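Local coordinates for cytochrome c-550 (Paracoccus denitrificans, PDB 1COT), which probably transfers electrons by means of a heme c held through two thioether bonds and two axial iron ligands, at residues K14-H19 with D28-G33; Y40-R45 with A113-N118; V80-P85 with T101-K106. All coordinates share one frame; numbering follows the deposited sequence.

With little strand in the chain, the fold is organised around the heme, which all three contacts touch. None is wholly buried. Contact 2 lies nearest the centre of the chain and sets a loop against the end of helix 108-117, mainly through apolar side chains. Contact 1, farther out, joins two loops chiefly by backbone, with a lysine chain and a water at the solvent side, while its other side carries thioether bonds and an iron ligand. Contact 3 fastens the corner between helices 73-81 and 83-91 to the loop leading into helix 108-117, mixing backbone bonds with a helix cap. Contact 1 touches both others; contacts 2 and 3 lie on opposite sides of the chain's centre, nearest atoms about 6 Å apart.

Contact 1 of 3, residues K14-H19 with D28-G33; sequences KCKACH and DIIKGG. With HEC (heme c), chain B.
K16 and G33 meet through their backbones, where G33 N donates to K16 O over 2.9 Å with an N-H...O angle of 162°. Next to this bond, G33 CA makes a CA-H...O contact with A17 O at 3.5 Å. So close an approach depends on the two glycines: a side chain on G32 would run into H19 O and K16 O, and one on G33 into A17 O.

Side chains add a looser layer. The first torsion of K16 sets CG between the backbone N and the carbonyl carbon (chi1 89°), and the extended chain beyond it crosses I30 at about a right angle, with K16 CD 4.0 Å from I30 CG2. A water accepts from K16 NZ and donates to K31 O, bridging the two segments at their solvent side.

Covalent and metal bonds belong to the heme side. Here lies the CXXCH motif of c-type cytochromes: C15 SG is bonded to CAB of the heme (1.8 Å) and C18 SG to CAC (2.1 Å), while H19 NE2 binds the iron at 1.9 Å, with M100 as the other axial ligand. C15 O accepts from both C18 N and H19 N, which reach it from opposite faces of its plane and tighten the turn. H19 ND1 is hydrogen-bonded to P37 O, a second-shell contact that should fix the rotation of the imidazole.

In the fold, 14-19 links helix 5-11, where K14 forms a salt bridge to E11, with strand 21-22; after that strand, I29 and I30 both face I21 in a classic beta bulge.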
loop_
_atom_site.group_PDB
_atom_site.type_symbol
_atom_site.label_atom_id
_atom_site.label_comp_id
_atom_site.label_asym_id
_atom_site.label_seq_id
_atom_site.Cartn_x
_atom_site.Cartn_y
_atom_site.Cartn_z
ATOM N N LYS A 14 -7.796 10.376 0.904
ATOM C CA LYS A 14 -8.701 9.284 0.568
ATOM C C LYS A 14 -8.278 8.016 1.273
ATOM O O LYS A 14 -9.066 7.070 1.413
ATOM C CB LYS A 14 -8.604 8.944 -0.916
ATOM C CG LYS A 14 -9.565 9.778 -1.717
ATOM C CD LYS A 14 -8.817 10.711 -2.634
ATOM C CE LYS A 14 -9.790 11.637 -3.323
ATOM N NZ LYS A 14 -9.095 12.763 -3.945
ATOM N N CYS A 15 -7.023 7.969 1.703
ATOM C CA CYS A 15 -6.495 6.776 2.349
ATOM C C CYS A 15 -6.445 6.809 3.849
ATOM O O CYS A 15 -6.470 5.776 4.520
ATOM C CB CYS A 15 -5.021 6.618 1.949
ATOM S SG CYS A 15 -4.778 6.834 0.164
ATOM N N LYS A 16 -6.352 8.022 4.354
ATOM C CA LYS A 16 -6.231 8.224 5.768
ATOM C C LYS A 16 -7.221 7.619 6.737
ATOM O O LYS A 16 -6.901 7.380 7.903
ATOM C CB LYS A 16 -5.600 9.535 6.122
ATOM C CG LYS A 16 -6.621 10.648 6.252
ATOM C CD LYS A 16 -5.901 11.952 6.472
ATOM C CE LYS A 16 -6.801 13.017 7.053
ATOM N NZ LYS A 16 -6.136 14.318 7.203
ATOM N N ALA A 17 -8.419 7.370 6.242
ATOM C CA ALA A 17 -9.449 6.774 7.062
ATOM C C ALA A 17 -8.994 5.394 7.545
ATOM O O ALA A 17 -9.426 4.923 8.596
ATOM C CB ALA A 17 -10.752 6.659 6.285
ATOM N N CYS A 18 -8.154 4.708 6.767
ATOM C CA CYS A 18 -7.688 3.370 7.121
ATOM C C CYS A 18 -6.197 3.217 7.296
ATOM O O CYS A 18 -5.744 2.189 7.775
ATOM C CB CYS A 18 -8.047 2.440 5.960
ATOM S SG CYS A 18 -9.821 2.546 5.632
ATOM N N HIS A 19 -5.440 4.218 6.865
ATOM C CA HIS A 19 -3.997 4.133 6.955
ATOM C C HIS A 19 -3.340 5.379 7.527
ATOM O O HIS A 19 -3.643 6.491 7.122
ATOM C CB HIS A 19 -3.465 4.023 5.497
ATOM C CG HIS A 19 -3.777 2.772 4.730
ATOM N ND1 HIS A 19 -3.174 1.565 5.038
ATOM C CD2 HIS A 19 -4.597 2.556 3.664
ATOM C CE1 HIS A 19 -3.623 0.658 4.181
ATOM N NE2 HIS A 19 -4.487 1.220 3.348
ATOM N N ASP A 28 4.112 10.699 14.309
ATOM C CA ASP A 28 3.042 10.707 13.343
ATOM C C ASP A 28 3.369 11.667 12.216
ATOM O O ASP A 28 3.692 12.825 12.462
ATOM C CB ASP A 28 1.705 11.187 13.946
ATOM C CG ASP A 28 0.953 10.122 14.703
ATOM O OD1 ASP A 28 1.171 8.910 14.261
ATOM O OD2 ASP A 28 0.202 10.378 15.621
ATOM N N ILE A 29 3.307 11.173 10.988
ATOM C CA ILE A 29 3.553 11.987 9.816
ATOM C C ILE A 29 2.149 12.381 9.381
ATOM O O ILE A 29 1.816 13.554 9.278
ATOM C CB ILE A 29 4.415 11.338 8.755
ATOM C CG1 ILE A 29 5.804 11.251 9.372
ATOM C CG2 ILE A 29 4.445 12.274 7.557
ATOM C CD1 ILE A 29 6.673 10.171 8.739
ATOM N N ILE A 30 1.302 11.379 9.160
ATOM C CA ILE A 30 -0.091 11.572 8.806
ATOM C C ILE A 30 -0.851 10.714 9.791
ATOM O O ILE A 30 -0.691 9.487 9.799
ATOM C CB ILE A 30 -0.568 11.166 7.408
ATOM C CG1 ILE A 30 0.111 11.966 6.298
ATOM C CG2 ILE A 30 -2.089 11.248 7.295
ATOM C CD1 ILE A 30 -0.048 13.477 6.443
ATOM N N LYS A 31 -1.657 11.344 10.631
ATOM C CA LYS A 31 -2.404 10.546 11.577
ATOM C C LYS A 31 -3.543 9.903 10.801
ATOM O O LYS A 31 -4.180 10.538 9.988
ATOM C CB LYS A 31 -2.882 11.320 12.791
ATOM C CG LYS A 31 -2.415 10.679 14.096
ATOM C CD LYS A 31 -3.030 11.310 15.335
ATOM C CE LYS A 31 -3.912 10.379 16.153
ATOM N NZ LYS A 31 -3.971 10.740 17.574
ATOM N N GLY A 32 -3.782 8.623 11.025
ATOM C CA GLY A 32 -4.825 7.981 10.247
ATOM C C GLY A 32 -5.340 6.782 11.000
ATOM O O GLY A 32 -4.864 6.490 12.093
ATOM N N GLY A 33 -6.305 6.088 10.406
ATOM C CA GLY A 33 -6.890 4.927 11.037
ATOM C C GLY A 33 -5.944 3.746 11.037
ATOM O O GLY A 33 -4.811 3.769 10.536
HETATM FE FE HEC B . -5.222 0.405 1.764
HETATM C CHA HEC B . -3.573 -2.457 2.383
HETATM C CHB HEC B . -2.633 1.536 -0.058
HETATM C CHC HEC B . -6.894 3.294 1.134
HETATM C CHD HEC B . -7.802 -0.626 3.696
HETATM N NA HEC B . -3.463 -0.302 1.241
HETATM C C1A HEC B . -2.953 -1.539 1.621
HETATM C C2A HEC B . -1.632 -1.697 1.058
HETATM C C3A HEC B . -1.343 -0.583 0.362
HETATM C C4A HEC B . -2.477 0.277 0.484
HETATM C CMA HEC B . -0.089 -0.262 -0.417
HETATM C CAA HEC B . -0.764 -2.913 1.238
HETATM C CBA HEC B . 0.148 -2.695 2.455
HETATM C CGA HEC B . 1.185 -3.785 2.740
HETATM O O1A HEC B . 1.564 -3.721 3.877
HETATM O O2A HEC B . 1.598 -4.609 1.961
HETATM N NB HEC B . -4.878 2.054 0.747
HETATM C C1B HEC B . -3.708 2.336 0.113
HETATM C C2B HEC B . -3.816 3.642 -0.460
HETATM C C3B HEC B . -5.010 4.109 -0.129
HETATM C C4B HEC B . -5.666 3.120 0.611
HETATM C CMB HEC B . -2.705 4.282 -1.313
HETATM C CAB HEC B . -5.606 5.375 -0.595
HETATM C CBB HEC B . -5.743 5.698 -2.056
HETATM N NC HEC B . -6.948 1.170 2.258
HETATM C C1C HEC B . -7.491 2.384 1.931
HETATM C C2C HEC B . -8.785 2.553 2.557
HETATM C C3C HEC B . -9.023 1.444 3.290
HETATM C C4C HEC B . -7.881 0.602 3.114
HETATM C CMC HEC B . -9.685 3.773 2.393
HETATM C CAC HEC B . -10.205 1.094 4.155
HETATM C CBC HEC B . -11.642 1.458 3.958
HETATM N ND HEC B . -5.632 -1.237 2.804
HETATM C C1D HEC B . -6.758 -1.461 3.553
HETATM C C2D HEC B . -6.655 -2.767 4.178
HETATM C C3D HEC B . -5.452 -3.247 3.807
HETATM C C4D HEC B . -4.826 -2.312 2.943
HETATM C CMD HEC B . -7.698 -3.421 5.055
HETATM C CAD HEC B . -4.922 -4.596 4.101
HETATM C CBD HEC B . -5.342 -5.399 2.830
HETATM C CGD HEC B . -5.361 -6.878 2.921
HETATM O O1D HEC B . -4.962 -7.512 3.868
HETATM O O2D HEC B . -5.816 -7.455 1.899
HETATM O O HOH W 1 -5.008 13.130 9.548
#

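Contact 2 of 3, residues Y40-R45 with A113-N118; sequences YGVVGR and AFLAQN. With HEC (heme c), chain B.
V42 and V43 press against L115 and A116 to form the tightly packed part of this contact. V42 CG1 sits 4.0 Å from L115 CB, the two side chains crossing obliquely. V43 CG2, anti to its own carbonyl carbon, comes to 3.7 Å from A116 CA and so packs on the helix backbone itself. Just past the helix end, G41 N donates to N118 O at 2.8 Å, and the same oxygen lies over one face of the Y40 ring, 3.4 Å above its plane and offset toward the rim. N118 is buried, and its amide turns back on the helix: N118 ND2 donates to F114 O (3.0 Å) while standing over a face of the F114 ring.

The other side is looser and only partly covered from solvent. The type II turn from V42 to R45 carries the chain away from the helix, and R45 reaches the heme instead. Bent at chi3 (99°), its side chain brings NH2 to within 3.0 Å of heme O1A with an N-H...O angle of 163°, as NH1 donates to N38 O.

The chemistry is thus divided: apolar packing on helix 108-117 and a backbone bond to the residue just after it hold the loop, with V43 N also bonded to S119 OG, whereas the turn delivers a guanidinium whose positive charge would probably offset the negative charge of the heme propionate.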
loop_
_atom_site.group_PDB
_atom_site.type_symbol
_atom_site.label_atom_id
_atom_site.label_comp_id
_atom_site.label_asym_id
_atom_site.label_seq_id
_atom_site.Cartn_x
_atom_site.Cartn_y
_atom_site.Cartn_z
ATOM N N TYR A 40 4.088 4.151 6.335
ATOM C CA TYR A 40 5.411 4.734 6.384
ATOM C C TYR A 40 6.337 3.631 5.883
ATOM O O TYR A 40 6.196 2.470 6.271
ATOM C CB TYR A 40 5.817 4.993 7.844
ATOM C CG TYR A 40 7.276 5.368 7.874
ATOM C CD1 TYR A 40 8.296 4.418 7.978
ATOM C CD2 TYR A 40 7.643 6.711 7.789
ATOM C CE1 TYR A 40 9.656 4.725 7.972
ATOM C CE2 TYR A 40 8.993 7.046 7.795
ATOM C CZ TYR A 40 9.989 6.075 7.891
ATOM O OH TYR A 40 11.308 6.451 7.900
ATOM N N GLY A 41 7.276 4.016 5.017
ATOM C CA GLY A 41 8.253 3.112 4.441
ATOM C C GLY A 41 7.667 1.987 3.606
ATOM O O GLY A 41 8.297 0.936 3.460
ATOM N N VAL A 42 6.471 2.174 3.040
ATOM C CA VAL A 42 5.885 1.099 2.238
ATOM C C VAL A 42 6.656 0.815 0.965
ATOM O O VAL A 42 6.752 -0.328 0.521
ATOM C CB VAL A 42 4.382 1.254 1.960
ATOM C CG1 VAL A 42 4.122 2.486 1.088
ATOM C CG2 VAL A 42 3.790 0.007 1.331
ATOM N N VAL A 43 7.225 1.858 0.363
ATOM C CA VAL A 43 7.978 1.612 -0.856
ATOM C C VAL A 43 9.257 0.887 -0.496
ATOM O O VAL A 43 10.033 1.355 0.341
ATOM C CB VAL A 43 8.280 2.899 -1.616
ATOM C CG1 VAL A 43 8.943 2.592 -2.955
ATOM C CG2 VAL A 43 7.002 3.708 -1.816
ATOM N N GLY A 44 9.485 -0.257 -1.131
ATOM C CA GLY A 44 10.659 -1.057 -0.876
ATOM C C GLY A 44 10.407 -2.077 0.224
ATOM O O GLY A 44 11.237 -2.958 0.469
ATOM N N ARG A 45 9.256 -1.992 0.874
ATOM C CA ARG A 45 8.954 -2.946 1.931
ATOM C C ARG A 45 8.380 -4.241 1.366
ATOM O O ARG A 45 7.625 -4.209 0.397
ATOM C CB ARG A 45 7.913 -2.284 2.802
ATOM C CG ARG A 45 7.424 -3.099 3.962
ATOM C CD ARG A 45 6.657 -2.163 4.884
ATOM N NE ARG A 45 5.216 -2.239 4.714
ATOM C CZ ARG A 45 4.390 -1.303 5.187
ATOM N NH1 ARG A 45 4.842 -0.235 5.843
ATOM N NH2 ARG A 45 3.084 -1.446 5.000
ATOM N N ALA A 113 3.844 8.770 -5.155
ATOM C CA ALA A 113 4.995 9.644 -4.983
ATOM C C ALA A 113 5.093 10.104 -3.527
ATOM O O ALA A 113 6.171 10.217 -2.950
ATOM C CB ALA A 113 4.898 10.848 -5.915
ATOM N N PHE A 114 3.953 10.375 -2.924
ATOM C CA PHE A 114 3.929 10.808 -1.556
ATOM C C PHE A 114 4.324 9.654 -0.653
ATOM O O PHE A 114 4.997 9.857 0.351
ATOM C CB PHE A 114 2.503 11.213 -1.237
ATOM C CG PHE A 114 2.316 11.627 0.182
ATOM C CD1 PHE A 114 2.936 12.778 0.669
ATOM C CD2 PHE A 114 1.466 10.871 0.980
ATOM C CE1 PHE A 114 2.732 13.197 1.987
ATOM C CE2 PHE A 114 1.243 11.287 2.293
ATOM C CZ PHE A 114 1.878 12.431 2.775
ATOM N N LEU A 115 3.886 8.436 -0.986
ATOM C CA LEU A 115 4.258 7.303 -0.165
ATOM C C LEU A 115 5.772 7.148 -0.248
ATOM O O LEU A 115 6.429 6.808 0.733
ATOM C CB LEU A 115 3.600 6.025 -0.693
ATOM C CG LEU A 115 2.096 6.066 -0.490
ATOM C CD1 LEU A 115 1.494 4.792 -1.063
ATOM C CD2 LEU A 115 1.773 6.152 1.000
ATOM N N ALA A 116 6.323 7.410 -1.424
ATOM C CA ALA A 116 7.746 7.306 -1.625
ATOM C C ALA A 116 8.508 8.348 -0.812
ATOM O O ALA A 116 9.572 8.100 -0.254
ATOM C CB ALA A 116 8.068 7.456 -3.099
ATOM N N GLN A 117 7.944 9.536 -0.730
ATOM C CA GLN A 117 8.572 10.582 0.025
ATOM C C GLN A 117 8.684 10.133 1.480
ATOM O O GLN A 117 9.617 10.464 2.205
ATOM C CB GLN A 117 7.686 11.832 -0.118
ATOM C CG GLN A 117 7.992 12.938 0.910
ATOM C CD GLN A 117 7.173 14.190 0.679
ATOM O OE1 GLN A 117 7.350 14.886 -0.334
ATOM N NE2 GLN A 117 6.286 14.497 1.624
ATOM N N ASN A 118 7.688 9.358 1.897
ATOM C CA ASN A 118 7.611 8.836 3.247
ATOM C C ASN A 118 8.220 7.434 3.397
ATOM O O ASN A 118 7.897 6.714 4.341
ATOM C CB ASN A 118 6.177 8.930 3.794
ATOM C CG ASN A 118 5.812 10.386 3.987
ATOM O OD1 ASN A 118 6.315 11.036 4.918
ATOM N ND2 ASN A 118 4.975 10.921 3.105
HETATM FE FE HEC B . -5.222 0.405 1.764
HETATM C CHA HEC B . -3.573 -2.457 2.383
HETATM C CHB HEC B . -2.633 1.536 -0.058
HETATM C CHC HEC B . -6.894 3.294 1.134
HETATM C CHD HEC B . -7.802 -0.626 3.696
HETATM N NA HEC B . -3.463 -0.302 1.241
HETATM C C1A HEC B . -2.953 -1.539 1.621
HETATM C C2A HEC B . -1.632 -1.697 1.058
HETATM C C3A HEC B . -1.343 -0.583 0.362
HETATM C C4A HEC B . -2.477 0.277 0.484
HETATM C CMA HEC B . -0.089 -0.262 -0.417
HETATM C CAA HEC B . -0.764 -2.913 1.238
HETATM C CBA HEC B . 0.148 -2.695 2.455
HETATM C CGA HEC B . 1.185 -3.785 2.740
HETATM O O1A HEC B . 1.564 -3.721 3.877
HETATM O O2A HEC B . 1.598 -4.609 1.961
HETATM N NB HEC B . -4.878 2.054 0.747
HETATM C C1B HEC B . -3.708 2.336 0.113
HETATM C C2B HEC B . -3.816 3.642 -0.460
HETATM C C3B HEC B . -5.010 4.109 -0.129
HETATM C C4B HEC B . -5.666 3.120 0.611
HETATM C CMB HEC B . -2.705 4.282 -1.313
HETATM C CAB HEC B . -5.606 5.375 -0.595
HETATM C CBB HEC B . -5.743 5.698 -2.056
HETATM N NC HEC B . -6.948 1.170 2.258
HETATM C C1C HEC B . -7.491 2.384 1.931
HETATM C C2C HEC B . -8.785 2.553 2.557
HETATM C C3C HEC B . -9.023 1.444 3.290
HETATM C C4C HEC B . -7.881 0.602 3.114
HETATM C CMC HEC B . -9.685 3.773 2.393
HETATM C CAC HEC B . -10.205 1.094 4.155
HETATM C CBC HEC B . -11.642 1.458 3.958
HETATM N ND HEC B . -5.632 -1.237 2.804
HETATM C C1D HEC B . -6.758 -1.461 3.553
HETATM C C2D HEC B . -6.655 -2.767 4.178
HETATM C C3D HEC B . -5.452 -3.247 3.807
HETATM C C4D HEC B . -4.826 -2.312 2.943
HETATM C CMD HEC B . -7.698 -3.421 5.055
HETATM C CAD HEC B . -4.922 -4.596 4.101
HETATM C CBD HEC B . -5.342 -5.399 2.830
HETATM C CGD HEC B . -5.361 -6.878 2.921
HETATM O O1D HEC B . -4.962 -7.512 3.868
HETATM O O2D HEC B . -5.816 -7.455 1.899
#

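Contact 3 of 3, residues V80-P85 with T101-K106; sequences VTDPKP and TFKMGK. With HEC (heme c), chain B.
D82 and K103 are brought alongside each other by their first torsions: D82 CG lies anti to its backbone N (chi1 -171°), K103 CG anti to its carbonyl carbon. The two side chains point the same way, with K103 CG 3.7 Å from D82 OD1. Bends at chi3 and chi4 then carry the amine off, so that K103 NZ stays 5.5 Å from D82 OD2 and the opposite charges do not touch.

The backbones are knit together where helix 73-81 ends. M104 N donates to V80 O at 2.7 Å, in the carbonyl plane, and makes a weak second bond to T81 O. T81 CA returns a CA-H...O contact to M104 O, 3.2 Å long and almost straight at 173°. Two residues further along, P83 CD rests 3.3 Å from F102 O, and the proline ring also touches M100, the axial methionine.

D82 is the N-cap of helix 83-91: its OD1 accepts from K84 N (3.2 Å), which meets it from above the carboxylate plane. An alanine here would probably leave K84 N without its capping partner and the K103 methylenes without their neighbour, setting that lysine freer to turn.

Toward the heme the contact becomes apolar. V80 CG1 approaches heme CMB at 3.6 Å, and F102 turns one ring face to heme CMC, which lies 3.8 Å above the plane of that ring, offset toward its rim. Polar bonds therefore fix the corner between the helices, and carbon-only contacts meet the heme methyls, which is consistent with an apolar setting for that part of the pocket.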
loop_
_atom_site.group_PDB
_atom_site.type_symbol
_atom_site.label_atom_id
_atom_site.label_comp_id
_atom_site.label_asym_id
_atom_site.label_seq_id
_atom_site.Cartn_x
_atom_site.Cartn_y
_atom_site.Cartn_z
ATOM N N VAL A 80 -3.209 -0.079 -6.124
ATOM C CA VAL A 80 -4.206 0.883 -5.636
ATOM C C VAL A 80 -5.269 1.172 -6.663
ATOM O O VAL A 80 -6.335 1.691 -6.324
ATOM C CB VAL A 80 -3.695 2.179 -5.022
ATOM C CG1 VAL A 80 -2.624 1.907 -3.978
ATOM C CG2 VAL A 80 -3.139 3.125 -6.089
ATOM N N THR A 81 -4.970 0.852 -7.913
ATOM C CA THR A 81 -5.945 1.080 -8.951
ATOM C C THR A 81 -7.157 0.207 -8.629
ATOM O O THR A 81 -8.302 0.636 -8.739
ATOM C CB THR A 81 -5.386 0.737 -10.340
ATOM O OG1 THR A 81 -4.282 1.576 -10.606
ATOM C CG2 THR A 81 -6.472 0.967 -11.383
ATOM N N ASP A 82 -6.889 -1.022 -8.209
ATOM C CA ASP A 82 -7.917 -1.978 -7.847
ATOM C C ASP A 82 -7.218 -3.221 -7.353
ATOM O O ASP A 82 -6.691 -4.013 -8.129
ATOM C CB ASP A 82 -8.873 -2.355 -8.992
ATOM C CG ASP A 82 -10.058 -3.169 -8.554
ATOM O OD1 ASP A 82 -9.995 -3.657 -7.337
ATOM O OD2 ASP A 82 -11.006 -3.363 -9.282
ATOM N N PRO A 83 -7.197 -3.365 -6.047
ATOM C CA PRO A 83 -6.530 -4.497 -5.441
ATOM C C PRO A 83 -6.958 -5.867 -5.921
ATOM O O PRO A 83 -6.135 -6.779 -6.073
ATOM C CB PRO A 83 -6.802 -4.354 -3.940
ATOM C CG PRO A 83 -7.096 -2.881 -3.719
ATOM C CD PRO A 83 -7.684 -2.400 -5.026
ATOM N N LYS A 84 -8.254 -6.012 -6.162
ATOM C CA LYS A 84 -8.840 -7.260 -6.602
ATOM C C LYS A 84 -8.152 -7.955 -7.758
ATOM O O LYS A 84 -7.611 -9.055 -7.625
ATOM C CB LYS A 84 -10.356 -7.224 -6.691
ATOM C CG LYS A 84 -10.975 -8.566 -7.068
ATOM C CD LYS A 84 -10.715 -9.742 -6.125
ATOM C CE LYS A 84 -11.234 -11.080 -6.636
ATOM N NZ LYS A 84 -12.248 -11.700 -5.776
ATOM N N PRO A 85 -8.161 -7.328 -8.918
ATOM C CA PRO A 85 -7.539 -7.925 -10.085
ATOM C C PRO A 85 -6.052 -8.168 -9.907
ATOM O O PRO A 85 -5.473 -9.116 -10.442
ATOM C CB PRO A 85 -7.783 -6.939 -11.225
ATOM C CG PRO A 85 -8.581 -5.765 -10.668
ATOM C CD PRO A 85 -8.914 -6.086 -9.218
ATOM N N THR A 101 -10.966 -2.991 -0.366
ATOM C CA THR A 101 -11.832 -2.924 -1.533
ATOM C C THR A 101 -11.735 -1.561 -2.201
ATOM O O THR A 101 -12.218 -1.364 -3.311
ATOM C CB THR A 101 -13.305 -3.138 -1.141
ATOM O OG1 THR A 101 -13.688 -2.176 -0.182
ATOM C CG2 THR A 101 -13.521 -4.548 -0.597
ATOM N N PHE A 102 -11.115 -0.607 -1.515
ATOM C CA PHE A 102 -10.976 0.733 -2.051
ATOM C C PHE A 102 -10.190 0.743 -3.345
ATOM O O PHE A 102 -9.160 0.077 -3.452
ATOM C CB PHE A 102 -10.222 1.590 -1.041
ATOM C CG PHE A 102 -10.353 3.057 -1.325
ATOM C CD1 PHE A 102 -11.540 3.713 -0.991
ATOM C CD2 PHE A 102 -9.282 3.739 -1.899
ATOM C CE1 PHE A 102 -11.695 5.078 -1.213
ATOM C CE2 PHE A 102 -9.412 5.104 -2.145
ATOM C CZ PHE A 102 -10.607 5.734 -1.788
ATOM N N LYS A 103 -10.670 1.505 -4.320
ATOM C CA LYS A 103 -10.005 1.584 -5.603
ATOM C C LYS A 103 -9.710 3.028 -5.918
ATOM O O LYS A 103 -10.499 3.915 -5.601
ATOM C CB LYS A 103 -10.937 1.126 -6.724
ATOM C CG LYS A 103 -11.448 -0.297 -6.560
ATOM C CD LYS A 103 -12.739 -0.575 -7.332
ATOM C CE LYS A 103 -13.680 -1.491 -6.592
ATOM N NZ LYS A 103 -15.054 -0.992 -6.493
ATOM N N MET A 104 -8.576 3.244 -6.565
ATOM C CA MET A 104 -8.193 4.581 -6.951
ATOM C C MET A 104 -7.990 4.590 -8.455
ATOM O O MET A 104 -7.005 4.048 -8.950
ATOM C CB MET A 104 -6.951 5.063 -6.193
ATOM C CG MET A 104 -7.041 6.531 -5.881
ATOM S SD MET A 104 -5.379 7.224 -5.793
ATOM C CE MET A 104 -5.764 8.884 -5.194
ATOM N N GLY A 105 -8.937 5.186 -9.176
ATOM C CA GLY A 105 -8.877 5.224 -10.632
ATOM C C GLY A 105 -8.088 6.350 -11.270
ATOM O O GLY A 105 -7.906 6.364 -12.489
ATOM N N LYS A 106 -7.636 7.304 -10.489
ATOM C CA LYS A 106 -6.880 8.373 -11.093
ATOM C C LYS A 106 -5.945 8.954 -10.048
ATOM O O LYS A 106 -6.162 8.779 -8.853
ATOM C CB LYS A 106 -7.772 9.448 -11.694
ATOM C CG LYS A 106 -8.520 10.203 -10.607
ATOM C CD LYS A 106 -9.612 11.155 -11.069
ATOM C CE LYS A 106 -10.018 12.178 -10.016
ATOM N NZ LYS A 106 -10.731 13.341 -10.569
HETATM FE FE HEC B . -5.222 0.405 1.764
HETATM C CHA HEC B . -3.573 -2.457 2.383
HETATM C CHB HEC B . -2.633 1.536 -0.058
HETATM C CHC HEC B . -6.894 3.294 1.134
HETATM C CHD HEC B . -7.802 -0.626 3.696
HETATM N NA HEC B . -3.463 -0.302 1.241
HETATM C C1A HEC B . -2.953 -1.539 1.621
HETATM C C2A HEC B . -1.632 -1.697 1.058
HETATM C C3A HEC B . -1.343 -0.583 0.362
HETATM C C4A HEC B . -2.477 0.277 0.484
HETATM C CMA HEC B . -0.089 -0.262 -0.417
HETATM C CAA HEC B . -0.764 -2.913 1.238
HETATM C CBA HEC B . 0.148 -2.695 2.455
HETATM C CGA HEC B . 1.185 -3.785 2.740
HETATM O O1A HEC B . 1.564 -3.721 3.877
HETATM O O2A HEC B . 1.598 -4.609 1.961
HETATM N NB HEC B . -4.878 2.054 0.747
HETATM C C1B HEC B . -3.708 2.336 0.113
HETATM C C2B HEC B . -3.816 3.642 -0.460
HETATM C C3B HEC B . -5.010 4.109 -0.129
HETATM C C4B HEC B . -5.666 3.120 0.611
HETATM C CMB HEC B . -2.705 4.282 -1.313
HETATM C CAB HEC B . -5.606 5.375 -0.595
HETATM C CBB HEC B . -5.743 5.698 -2.056
HETATM N NC HEC B . -6.948 1.170 2.258
HETATM C C1C HEC B . -7.491 2.384 1.931
HETATM C C2C HEC B . -8.785 2.553 2.557
HETATM C C3C HEC B . -9.023 1.444 3.290
HETATM C C4C HEC B . -7.881 0.602 3.114
HETATM C CMC HEC B . -9.685 3.773 2.393
HETATM C CAC HEC B . -10.205 1.094 4.155
HETATM C CBC HEC B . -11.642 1.458 3.958
HETATM N ND HEC B . -5.632 -1.237 2.804
HETATM C C1D HEC B . -6.758 -1.461 3.553
HETATM C C2D HEC B . -6.655 -2.767 4.178
HETATM C C3D HEC B . -5.452 -3.247 3.807
HETATM C C4D HEC B . -4.826 -2.312 2.943
HETATM C CMD HEC B . -7.698 -3.421 5.055
HETATM C CAD HEC B . -4.922 -4.596 4.101
HETATM C CBD HEC B . -5.342 -5.399 2.830
HETATM C CGD HEC B . -5.361 -6.878 2.921
HETATM O O1D HEC B . -4.962 -7.512 3.868
HETATM O O2D HEC B . -5.816 -7.455 1.899
#